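Local structure of DNA helicase assembly protein (Enterobacteria phage T4, 1C1K) at residues S18-Y23 with M43-A48. The protein loads the replicative helicase onto fork DNA covered by the single-stranded DNA-binding protein during phage replication, recombination and repair. Residues are numbered along the deposited sequence; the frame is centred on the assembly and turned at random.
Sequences SVYKLY and MRVSDA
V45 packs both methyl groups against the aliphatic stem of K21, and CG2 also reaches the ring edge of Y20. The CB of V45 points at the helix, and K21 and V45 have the closest CA atoms of the two segments. No direct hydrogen bond crosses between 18-23 and 43-48. The contact is apolar and is supplemented by two water bridges.

K21 is the side chain to follow outward. Its CB already lies 4.3 Å from CG1 of V45, and CG is turned anti to the carbonyl carbon (chi1 -71°). From there the chain runs extended, which carries it obliquely over the valine. CG meets both methyls, CG2 of V45 at 3.8 Å and CG1 of V45 at 3.9 Å. CD comes within 4.5 Å of the backbone O of M43, a loose approach. CE returns to V45, lying 3.8 Å from its CG2. At the tip, NZ reaches a water that also accepts from the backbone N of V45. Both of these bonds are weak.

CG2 of V45 lies 4.2 Å from CE2 of the Y20 ring, at the edge and near the ring plane. Beyond the edge, OH of Y20 is 2.7 Å from a second water, which lies in the plane of the ring. This water donates to O of S46 at 2.8 Å. The Y20 ring also meets Y50 and F59, while V45 touches L24 one turn further along helix 16-30.

S46 is the N-cap of helix 47-52, with OG bonded to the backbone N of A49. The contact thus lays the extended loop before helix 47-52 on helix 16-30, while a water links Y20 to the S46 cap residue, in the N-terminal part of the alpha-helical two-domain fold.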
loop_
_atom_site.group_PDB
_atom_site.type_symbol
_atom_site.label_atom_id
_atom_site.label_comp_id
_atom_site.label_asym_id
_atom_site.label_seq_id
_atom_site.Cartn_x
_atom_site.Cartn_y
_atom_site.Cartn_z
ATOM N N SER A 18 -21.940 -6.397 -6.533
ATOM C CA SER A 18 -21.036 -5.347 -6.984
ATOM C C SER A 18 -19.918 -5.137 -5.970
ATOM O O SER A 18 -18.777 -4.850 -6.352
ATOM C CB SER A 18 -21.805 -4.041 -7.219
ATOM O OG SER A 18 -22.724 -4.199 -8.294
ATOM N N VAL A 19 -20.237 -5.278 -4.684
ATOM C CA VAL A 19 -19.224 -5.127 -3.644
ATOM C C VAL A 19 -18.220 -6.272 -3.816
ATOM O O VAL A 19 -17.009 -6.078 -3.699
ATOM C CB VAL A 19 -19.849 -5.187 -2.227
ATOM C CG1 VAL A 19 -18.755 -5.236 -1.165
ATOM C CG2 VAL A 19 -20.725 -3.969 -1.999
ATOM N N TYR A 20 -18.726 -7.466 -4.110
ATOM C CA TYR A 20 -17.853 -8.612 -4.311
ATOM C C TYR A 20 -16.929 -8.362 -5.505
ATOM O O TYR A 20 -15.742 -8.665 -5.442
ATOM C CB TYR A 20 -18.669 -9.880 -4.558
ATOM C CG TYR A 20 -17.851 -11.010 -5.166
ATOM C CD1 TYR A 20 -17.026 -11.804 -4.370
ATOM C CD2 TYR A 20 -17.914 -11.284 -6.536
ATOM C CE1 TYR A 20 -16.283 -12.848 -4.926
ATOM C CE2 TYR A 20 -17.181 -12.316 -7.096
ATOM C CZ TYR A 20 -16.370 -13.096 -6.287
ATOM O OH TYR A 20 -15.658 -14.144 -6.840
ATOM N N LYS A 21 -17.481 -7.815 -6.588
ATOM C CA LYS A 21 -16.698 -7.521 -7.789
ATOM C C LYS A 21 -15.603 -6.508 -7.480
ATOM O O LYS A 21 -14.471 -6.633 -7.966
ATOM C CB LYS A 21 -17.602 -6.968 -8.889
ATOM C CG LYS A 21 -18.544 -8.004 -9.486
ATOM C CD LYS A 21 -19.284 -7.449 -10.688
ATOM C CE LYS A 21 -20.244 -8.479 -11.251
ATOM N NZ LYS A 21 -21.273 -7.856 -12.137
ATOM N N LEU A 22 -15.942 -5.496 -6.686
ATOM C CA LEU A 22 -14.965 -4.477 -6.312
ATOM C C LEU A 22 -13.823 -5.123 -5.514
ATOM O O LEU A 22 -12.650 -4.861 -5.768
ATOM C CB LEU A 22 -15.631 -3.379 -5.479
ATOM C CG LEU A 22 -14.711 -2.244 -5.008
ATOM C CD1 LEU A 22 -14.341 -1.349 -6.190
ATOM C CD2 LEU A 22 -15.414 -1.426 -3.921
ATOM N N TYR A 23 -14.174 -5.964 -4.548
ATOM C CA TYR A 23 -13.169 -6.640 -3.743
ATOM C C TYR A 23 -12.250 -7.488 -4.622
ATOM O O TYR A 23 -11.025 -7.420 -4.500
ATOM C CB TYR A 23 -13.835 -7.542 -2.701
ATOM C CG TYR A 23 -12.931 -8.644 -2.192
ATOM C CD1 TYR A 23 -11.804 -8.353 -1.426
ATOM C CD2 TYR A 23 -13.196 -9.978 -2.486
ATOM C CE1 TYR A 23 -10.963 -9.370 -0.966
ATOM C CE2 TYR A 23 -12.365 -10.998 -2.033
ATOM C CZ TYR A 23 -11.253 -10.686 -1.276
ATOM O OH TYR A 23 -10.426 -11.697 -0.836
ATOM N N MET A 43 -14.355 -4.485 -14.026
ATOM C CA MET A 43 -13.838 -5.818 -14.294
ATOM C C MET A 43 -14.993 -6.793 -14.323
ATOM O O MET A 43 -15.949 -6.668 -13.556
ATOM C CB MET A 43 -12.826 -6.246 -13.225
ATOM C CG MET A 43 -12.045 -7.515 -13.590
ATOM S SD MET A 43 -10.866 -8.067 -12.318
ATOM C CE MET A 43 -11.980 -8.910 -11.211
ATOM N N ARG A 44 -14.916 -7.749 -15.236
ATOM C CA ARG A 44 -15.950 -8.758 -15.339
ATOM C C ARG A 44 -15.484 -9.902 -14.452
ATOM O O ARG A 44 -14.282 -10.130 -14.314
ATOM C CB ARG A 44 -16.090 -9.229 -16.786
ATOM C CG ARG A 44 -17.407 -8.840 -17.433
ATOM C CD ARG A 44 -17.240 -8.555 -18.914
ATOM N NE ARG A 44 -16.455 -7.347 -19.150
ATOM C CZ ARG A 44 -16.367 -6.727 -20.324
ATOM N NH1 ARG A 44 -17.020 -7.199 -21.380
ATOM N NH2 ARG A 44 -15.625 -5.631 -20.442
ATOM N N VAL A 45 -16.425 -10.605 -13.834
ATOM C CA VAL A 45 -16.070 -11.722 -12.969
ATOM C C VAL A 45 -16.898 -12.953 -13.316
ATOM O O VAL A 45 -17.907 -12.856 -14.008
ATOM C CB VAL A 45 -16.301 -11.374 -11.484
ATOM C CG1 VAL A 45 -15.676 -10.026 -11.165
ATOM C CG2 VAL A 45 -17.795 -11.349 -11.181
ATOM N N SER A 46 -16.464 -14.110 -12.830
ATOM C CA SER A 46 -17.176 -15.358 -13.073
ATOM C C SER A 46 -18.316 -15.495 -12.061
ATOM O O SER A 46 -18.082 -15.553 -10.848
ATOM C CB SER A 46 -16.216 -16.543 -12.937
ATOM O OG SER A 46 -16.917 -17.741 -12.651
ATOM N N ASP A 47 -19.550 -15.539 -12.556
ATOM C CA ASP A 47 -20.699 -15.671 -11.669
ATOM C C ASP A 47 -20.644 -17.007 -10.950
ATOM O O ASP A 47 -21.025 -17.110 -9.785
ATOM C CB ASP A 47 -22.011 -15.570 -12.450
ATOM C CG ASP A 47 -23.232 -15.569 -11.538
ATOM O OD1 ASP A 47 -24.085 -16.481 -11.667
ATOM O OD2 ASP A 47 -23.334 -14.651 -10.691
ATOM N N ALA A 48 -20.174 -18.036 -11.646
ATOM C CA ALA A 48 -20.078 -19.360 -11.049
ATOM C C ALA A 48 -19.183 -19.309 -9.806
ATOM O O ALA A 48 -19.490 -19.926 -8.781
ATOM C CB ALA A 48 -19.522 -20.355 -12.067
HETATM O O HOH W 1 -15.928 -14.414 -9.512
HETATM O O HOH W 2 -19.376 -9.121 -14.460
#